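Insecticyanin-A (Manduca sexta, PDB 1Z24) binds biliverdin IX gamma and, as a blue protein mixed with lipoprotein-bound carotenes, gives hornworms their green camouflage. Local coordinates at residues L74-P78 against D79-T83; F18-S21 against A22-G25; P34-N37 against E38-G41. All blocks are in the same frame, centred on the assembly; numbering follows the deposited sequence.

Contact 1 (L74-P78 against D79-T83); sequences LEIAP and DAKYT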
loop_
_atom_site.group_PDB
_atom_site.type_symbol
_atom_site.label_atom_id
_atom_site.label_comp_id
_atom_site.label_asym_id
_atom_site.label_seq_id
_atom_site.Cartn_x
_atom_site.Cartn_y
_atom_site.Cartn_z
ATOM N N LEU A 74 8.358 -3.783 28.478
ATOM C CA LEU A 74 8.715 -3.719 27.085
ATOM C C LEU A 74 9.391 -4.997 26.654
ATOM O O LEU A 74 10.238 -5.522 27.367
ATOM C CB LEU A 74 9.653 -2.483 26.877
ATOM C CG LEU A 74 9.804 -2.123 25.389
ATOM C CD1 LEU A 74 10.406 -0.751 25.181
ATOM C CD2 LEU A 74 10.734 -3.069 24.698
ATOM N N GLU A 75 9.058 -5.494 25.481
ATOM C CA GLU A 75 9.689 -6.705 25.001
ATOM C C GLU A 75 9.678 -6.738 23.484
ATOM O O GLU A 75 8.843 -6.085 22.831
ATOM C CB GLU A 75 8.868 -7.871 25.516
ATOM C CG GLU A 75 9.596 -9.163 25.734
ATOM C CD GLU A 75 8.602 -10.208 26.010
ATOM O OE1 GLU A 75 8.875 -11.404 26.077
ATOM O OE2 GLU A 75 7.404 -9.670 26.155
ATOM N N ILE A 76 10.614 -7.501 22.935
ATOM C CA ILE A 76 10.645 -7.599 21.516
ATOM C C ILE A 76 9.450 -8.421 21.071
ATOM O O ILE A 76 9.085 -9.448 21.672
ATOM C CB ILE A 76 11.885 -8.340 21.003
ATOM C CG1 ILE A 76 13.201 -7.653 21.375
ATOM C CG2 ILE A 76 11.844 -8.562 19.473
ATOM C CD1 ILE A 76 13.420 -6.249 20.810
ATOM N N ALA A 77 8.821 -7.996 19.976
ATOM C CA ALA A 77 7.679 -8.741 19.445
ATOM C C ALA A 77 8.068 -10.190 19.100
ATOM O O ALA A 77 9.157 -10.485 18.575
ATOM C CB ALA A 77 6.935 -8.016 18.293
ATOM N N PRO A 78 7.155 -11.097 19.429
ATOM C CA PRO A 78 7.320 -12.511 19.222
ATOM C C PRO A 78 7.754 -12.833 17.850
ATOM O O PRO A 78 8.604 -13.649 17.740
ATOM C CB PRO A 78 6.014 -13.255 19.457
ATOM C CG PRO A 78 5.076 -12.198 19.887
ATOM C CD PRO A 78 5.826 -10.865 19.956
ATOM N N ASP A 79 7.170 -12.232 16.826
ATOM C CA ASP A 79 7.628 -12.564 15.515
ATOM C C ASP A 79 9.049 -11.991 15.242
ATOM O O ASP A 79 9.862 -12.614 14.566
ATOM C CB ASP A 79 6.639 -12.111 14.435
ATOM C CG ASP A 79 6.534 -10.586 14.346
ATOM O OD1 ASP A 79 6.402 -9.979 13.358
ATOM O OD2 ASP A 79 6.524 -9.963 15.449
ATOM N N ALA A 80 9.348 -10.816 15.768
ATOM C CA ALA A 80 10.637 -10.124 15.595
ATOM C C ALA A 80 11.748 -10.857 16.304
ATOM O O ALA A 80 12.931 -10.615 16.132
ATOM C CB ALA A 80 10.475 -8.733 16.238
ATOM N N LYS A 81 11.379 -11.759 17.167
ATOM C CA LYS A 81 12.435 -12.476 17.838
ATOM C C LYS A 81 13.179 -13.351 16.819
ATOM O O LYS A 81 14.375 -13.568 16.896
ATOM C CB LYS A 81 11.992 -13.346 19.030
ATOM C CG LYS A 81 11.794 -12.483 20.237
ATOM C CD LYS A 81 10.868 -13.057 21.252
ATOM C CE LYS A 81 11.216 -12.494 22.611
ATOM N NZ LYS A 81 10.437 -13.121 23.671
ATOM N N TYR A 82 12.432 -13.845 15.858
ATOM C CA TYR A 82 12.939 -14.689 14.823
ATOM C C TYR A 82 13.536 -13.944 13.667
ATOM O O TYR A 82 14.524 -14.395 13.064
ATOM C CB TYR A 82 11.767 -15.544 14.298
ATOM C CG TYR A 82 11.473 -16.654 15.281
ATOM C CD1 TYR A 82 10.489 -16.442 16.261
ATOM C CD2 TYR A 82 12.156 -17.887 15.218
ATOM C CE1 TYR A 82 10.206 -17.433 17.207
ATOM C CE2 TYR A 82 11.886 -18.882 16.169
ATOM C CZ TYR A 82 10.926 -18.632 17.162
ATOM O OH TYR A 82 10.642 -19.572 18.064
ATOM N N THR A 83 12.924 -12.816 13.336
ATOM C CA THR A 83 13.447 -12.073 12.216
ATOM C C THR A 83 14.492 -11.058 12.657
ATOM O O THR A 83 15.264 -10.605 11.851
ATOM C CB THR A 83 12.367 -11.316 11.432
ATOM O OG1 THR A 83 11.752 -10.380 12.355
ATOM C CG2 THR A 83 11.292 -12.249 10.881
#
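Glu75 and Lys81 form a salt bridge across the turn between strand 66-76 and helix 80-83. OE1 of Glu75 lies 3.3 Å from NZ of Lys81, and the bond is weak. Both side chains are extended beyond CG and cross at a slant. With CG of Lys81 anti to its own carbonyl carbon (chi1 -80°), the lysine chain runs back along the turn. Its CG packs against CG2 of Ile76 at 4.0 Å.

The apolar part is small. CG2 of Ile76 meets CB of Ala80 at 3.5 Å. CB of Ala77 lies 4.2 Å from CB of Ala80. Ile76 also rests on Phe18.

The backbone bonds converge on one donor. Lys81 N gives weak bonds to Ala77 O at 2.9 Å and to Pro78 O at 3.4 Å. Pro78 O also sits at the edge of the Tyr82 ring, near its plane. Asp79 turns its charge elsewhere, with OD1 in a salt bridge to Lys87.

The chemistry thus differs with burial. Ala77 and Ala80 are buried, while the Glu75-Lys81 pair is exposed, so solvent probably weakens it.

Contact 2 (F18-S21 against A22-G25); sequences FDLS and AFAG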
loop_
_atom_site.group_PDB
_atom_site.type_symbol
_atom_site.label_atom_id
_atom_site.label_comp_id
_atom_site.label_asym_id
_atom_site.label_seq_id
_atom_site.Cartn_x
_atom_site.Cartn_y
_atom_site.Cartn_z
ATOM N N PHE A 18 17.645 -5.192 14.525
ATOM C CA PHE A 18 17.332 -4.340 15.621
ATOM C C PHE A 18 18.122 -4.662 16.882
ATOM O O PHE A 18 18.212 -5.821 17.270
ATOM C CB PHE A 18 15.875 -4.558 15.930
ATOM C CG PHE A 18 15.364 -3.532 16.945
ATOM C CD1 PHE A 18 14.739 -3.868 18.148
ATOM C CD2 PHE A 18 15.492 -2.178 16.669
ATOM C CE1 PHE A 18 14.240 -2.923 19.060
ATOM C CE2 PHE A 18 15.025 -1.214 17.566
ATOM C CZ PHE A 18 14.372 -1.571 18.754
ATOM N N ASP A 19 18.656 -3.602 17.521
ATOM C CA ASP A 19 19.425 -3.677 18.754
ATOM C C ASP A 19 18.725 -2.952 19.922
ATOM O O ASP A 19 18.807 -1.721 20.116
ATOM C CB ASP A 19 20.857 -3.074 18.594
ATOM C CG ASP A 19 21.837 -3.347 19.761
ATOM O OD1 ASP A 19 23.043 -3.455 19.599
ATOM O OD2 ASP A 19 21.286 -3.444 20.968
ATOM N N LEU A 20 18.049 -3.732 20.725
ATOM C CA LEU A 20 17.357 -3.132 21.851
ATOM C C LEU A 20 18.220 -2.406 22.862
ATOM O O LEU A 20 17.822 -1.383 23.423
ATOM C CB LEU A 20 16.413 -4.121 22.531
ATOM C CG LEU A 20 15.543 -3.548 23.655
ATOM C CD1 LEU A 20 14.641 -2.408 23.204
ATOM C CD2 LEU A 20 14.777 -4.666 24.373
ATOM N N SER A 21 19.400 -2.918 23.129
ATOM C CA SER A 21 20.160 -2.213 24.109
ATOM C C SER A 21 20.638 -0.910 23.578
ATOM O O SER A 21 20.819 0.048 24.320
ATOM C CB SER A 21 21.307 -2.996 24.698
ATOM O OG SER A 21 22.442 -2.789 23.901
ATOM N N ALA A 22 20.864 -0.877 22.280
ATOM C CA ALA A 22 21.335 0.352 21.706
ATOM C C ALA A 22 20.157 1.313 21.628
ATOM O O ALA A 22 20.274 2.532 21.693
ATOM C CB ALA A 22 21.842 0.009 20.309
ATOM N N PHE A 23 18.975 0.754 21.502
ATOM C CA PHE A 23 17.819 1.602 21.395
ATOM C C PHE A 23 17.356 2.234 22.676
ATOM O O PHE A 23 16.694 3.258 22.672
ATOM C CB PHE A 23 16.735 0.737 20.771
ATOM C CG PHE A 23 15.516 1.475 20.286
ATOM C CD1 PHE A 23 15.587 2.228 19.112
ATOM C CD2 PHE A 23 14.299 1.383 20.970
ATOM C CE1 PHE A 23 14.468 2.914 18.621
ATOM C CE2 PHE A 23 13.173 2.074 20.506
ATOM C CZ PHE A 23 13.256 2.824 19.322
ATOM N N ALA A 24 17.690 1.590 23.756
ATOM C CA ALA A 24 17.319 2.076 25.050
ATOM C C ALA A 24 17.715 3.546 25.265
ATOM O O ALA A 24 18.695 4.076 24.734
ATOM C CB ALA A 24 17.820 1.090 26.133
ATOM N N GLY A 25 16.915 4.249 26.046
ATOM C CA GLY A 25 17.165 5.651 26.319
ATOM C C GLY A 25 15.895 6.487 26.377
ATOM O O GLY A 25 14.792 5.991 26.392
#
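Phe18 and Phe23 form an edge-to-face aromatic pair. The edge of Phe18 points at the face of Phe23, with CZ of Phe18 3.6 Å from CG of Phe23. The ring centroids are 5.1 Å apart and the planes meet at 61°. Phe18 carries its ring anti to the backbone N (chi1 -171°), and Phe23 does the same (chi1 -167°), which brings the two rings together. CD1 of Leu20 adds a looser contact, 4.4 Å from CD2 of Phe23. The Phe23 ring also meets Trp27.

Polar contacts gather at the helix start. Asp19 is the N-cap. Its OD2 accepts a capping bond from Ala22 N at 2.9 Å, from well above the carboxylate plane. The hydroxyl of Ser21 donates to the same oxygen at 3.2 Å, on its syn side and closer to the plane. Both donors come from the same face of the carboxylate. The methyl of Ala22 packs against CG of Asp19.

Backbone bonds complete the turn. Phe23 N donates to Asp19 O at 2.8 Å. Ala24 N donates to Leu20 O at 3.0 Å. Beyond the helix, Phe23 O accepts from Trp27 NE1, and Ala24 O from Lys137 NZ. Gly25 and Trp27 belong to the lipocalin Gly-X-Trp motif.

Two donors on one oxygen probably hold the Asp19 carboxylate in place, and its negative charge would favour the helix start. The phenylalanines instead carry the contact to Tyr110, which both touch, and through Phe18 to Ile76 of strand 66-76.

Contact 3 (P34-N37 against E38-G41); sequences PLEN and ENQG. With BLV (biliverdin IX gamma chromophore), chain B.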
loop_
_atom_site.group_PDB
_atom_site.type_symbol
_atom_site.label_atom_id
_atom_site.label_comp_id
_atom_site.label_asym_id
_atom_site.label_seq_id
_atom_site.Cartn_x
_atom_site.Cartn_y
_atom_site.Cartn_z
ATOM N N PRO A 34 -1.372 12.777 14.024
ATOM C CA PRO A 34 -2.361 12.843 15.071
ATOM C C PRO A 34 -2.741 11.472 15.639
ATOM O O PRO A 34 -2.804 10.495 14.884
ATOM C CB PRO A 34 -3.639 13.277 14.384
ATOM C CG PRO A 34 -3.269 13.873 13.083
ATOM C CD PRO A 34 -1.870 13.427 12.809
ATOM N N LEU A 35 -2.809 11.426 16.970
ATOM C CA LEU A 35 -3.124 10.219 17.758
ATOM C C LEU A 35 -3.972 10.654 18.943
ATOM O O LEU A 35 -3.451 11.371 19.814
ATOM C CB LEU A 35 -1.849 9.443 18.138
ATOM C CG LEU A 35 -2.092 8.243 19.089
ATOM C CD1 LEU A 35 -3.162 7.284 18.505
ATOM C CD2 LEU A 35 -0.772 7.502 19.369
ATOM N N GLU A 36 -5.243 10.329 18.870
ATOM C CA GLU A 36 -6.160 10.723 19.908
ATOM C C GLU A 36 -5.715 10.723 21.378
ATOM O O GLU A 36 -5.688 11.787 21.967
ATOM C CB GLU A 36 -7.435 9.854 19.938
ATOM C CG GLU A 36 -8.666 10.620 20.397
ATOM C CD GLU A 36 -9.008 11.695 19.415
ATOM O OE1 GLU A 36 -8.798 11.608 18.222
ATOM O OE2 GLU A 36 -9.527 12.746 19.981
ATOM N N ASN A 37 -5.158 9.645 21.838
ATOM C CA ASN A 37 -4.734 9.588 23.199
ATOM C C ASN A 37 -3.648 10.519 23.520
ATOM O O ASN A 37 -3.427 10.740 24.678
ATOM C CB ASN A 37 -4.398 8.189 23.751
ATOM C CG ASN A 37 -3.181 7.581 23.045
ATOM O OD1 ASN A 37 -2.194 8.248 22.751
ATOM N ND2 ASN A 37 -3.167 6.263 22.910
ATOM N N GLU A 38 -2.936 11.040 22.559
ATOM C CA GLU A 38 -1.870 11.897 23.037
ATOM C C GLU A 38 -1.796 13.285 22.416
ATOM O O GLU A 38 -0.832 14.067 22.566
ATOM C CB GLU A 38 -0.600 11.110 22.945
ATOM C CG GLU A 38 -0.188 10.917 21.436
ATOM C CD GLU A 38 1.246 10.407 21.348
ATOM O OE1 GLU A 38 1.617 9.314 21.012
ATOM O OE2 GLU A 38 2.091 11.318 21.644
ATOM N N ASN A 39 -2.826 13.582 21.708
ATOM C CA ASN A 39 -2.881 14.867 21.061
ATOM C C ASN A 39 -2.696 16.084 21.976
ATOM O O ASN A 39 -2.061 17.008 21.554
ATOM C CB ASN A 39 -4.213 14.995 20.289
ATOM C CG ASN A 39 -4.174 14.232 18.990
ATOM O OD1 ASN A 39 -3.090 14.115 18.448
ATOM N ND2 ASN A 39 -5.314 13.730 18.493
ATOM N N GLN A 40 -3.162 16.023 23.211
ATOM C CA GLN A 40 -3.024 17.148 24.132
ATOM C C GLN A 40 -1.756 17.257 24.966
ATOM O O GLN A 40 -1.529 18.305 25.541
ATOM C CB GLN A 40 -4.197 17.078 25.119
ATOM C CG GLN A 40 -5.451 17.922 24.795
ATOM C CD GLN A 40 -6.438 17.945 26.022
ATOM O OE1 GLN A 40 -6.309 18.801 26.965
ATOM N NE2 GLN A 40 -7.428 17.005 26.050
ATOM N N GLY A 41 -0.950 16.198 25.058
ATOM C CA GLY A 41 0.273 16.223 25.847
ATOM C C GLY A 41 1.427 16.965 25.172
ATOM O O GLY A 41 1.566 17.035 23.958
HETATM N NA BLV B . 0.734 4.751 21.296
HETATM C C1A BLV B . -0.457 4.210 20.943
HETATM C C2A BLV B . -0.338 3.081 20.036
HETATM C C3A BLV B . 1.001 2.918 19.836
HETATM C C4A BLV B . 1.658 3.978 20.625
HETATM C CMA BLV B . 1.766 1.907 18.901
HETATM O OA BLV B . -1.512 4.634 21.363
HETATM C CAA BLV B . -1.453 2.331 19.428
HETATM C CBA BLV B . -1.935 3.251 18.346
HETATM C CGA BLV B . -3.228 2.684 17.761
HETATM O O1A BLV B . -3.251 2.110 16.707
HETATM O O2A BLV B . -4.234 2.788 18.389
HETATM C CHB BLV B . 3.040 4.159 20.639
HETATM N NB BLV B . 3.324 6.017 22.203
HETATM C C1B BLV B . 3.764 5.212 21.175
HETATM C C2B BLV B . 5.094 5.584 20.760
HETATM C C3B BLV B . 5.438 6.612 21.537
HETATM C C4B BLV B . 4.312 6.891 22.435
HETATM C CMB BLV B . 5.920 4.918 19.672
HETATM C CAB BLV B . 6.734 7.364 21.486
HETATM C CBB BLV B . 6.588 8.722 21.624
HETATM C CHC BLV B . 4.341 7.880 23.428
HETATM N NC BLV B . 2.164 7.904 24.491
HETATM C C1C BLV B . 3.487 8.194 24.445
HETATM C C2C BLV B . 3.909 8.954 25.633
HETATM C C3C BLV B . 2.882 9.128 26.469
HETATM C C4C BLV B . 1.743 8.446 25.732
HETATM C CMC BLV B . 5.283 9.351 25.899
HETATM C CAC BLV B . 2.709 9.838 27.826
HETATM C CBC BLV B . 1.729 9.463 28.682
HETATM C CHD BLV B . 0.372 8.434 26.171
HETATM N ND BLV B . -0.275 6.202 25.333
HETATM C C1D BLV B . -0.551 7.420 26.017
HETATM C C2D BLV B . -1.948 7.395 26.552
HETATM C C3D BLV B . -2.504 6.187 26.197
HETATM C C4D BLV B . -1.460 5.488 25.470
HETATM C CMD BLV B . -2.662 8.470 27.313
HETATM O OD BLV B . -1.606 4.375 25.025
HETATM C CAD BLV B . -3.863 5.706 26.519
HETATM C CBD BLV B . -3.752 4.718 27.665
HETATM C CGD BLV B . -5.121 3.989 27.926
HETATM O O1D BLV B . -5.866 4.408 28.753
HETATM O O2D BLV B . -5.455 3.013 27.281
#
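OD1 of the Asn37 amide lies 3.3 Å from CB of Glu38, and the amide and carboxylate planes are 28° apart. ND2 of Asn37 donates to OA of biliverdin at 2.8 Å, and its CG is 3.5 Å from C3D. CG sits between the backbone N and carbonyl carbon (chi1 65°), which brings ND2 to the pigment. The carboxylate of Glu38 has the CD2 methyl of Leu35 beside OE1, at 3.4 Å. This OE1 accepts from Trp133 NE1 and lies 3.8 Å from NC of biliverdin.

The amide of Asn39 turns back over Leu35. Its OD1 accepts from Leu35 N at 3.1 Å, with the donor tilted 31° from the carbonyl plane. An alanine here would remove that acceptor, probably leaving Leu35 N without its mate and the loop freer to move.

Two backbone bonds hold the loop. Glu38 N donates to Leu35 O at 2.8 Å, and Asn39 N gives a weak bond to Glu36 O. A type I beta turn runs on from Glu38 to Gly41.

This loop joins strands 25-32 and 44-50 of a lipocalin barrel. Leu35, Asn37 and Glu38 line the biliverdin pocket, where Arg97 and Asn118 also hydrogen-bond the pigment.

In the fold
Contacts 1 and 2 are neighbours on one side of the chain's centre, and contact 3 lies on the opposite side. The first two touch: CD1 of Ile76 is 3.8 Å from CD1 of Phe18. Each includes a short helix next to a barrel strand. Contact 2 lies at the surface; contacts 1 and 3 are partly buried. Their chemistry differs. The turn at 74-83 has a weak exposed salt bridge, the helix at 18-25 a capped start and an aromatic pair. The loop at 34-41 contains no regular helix or strand. It relies on amide and backbone bonds, and is the one in direct contact with biliverdin.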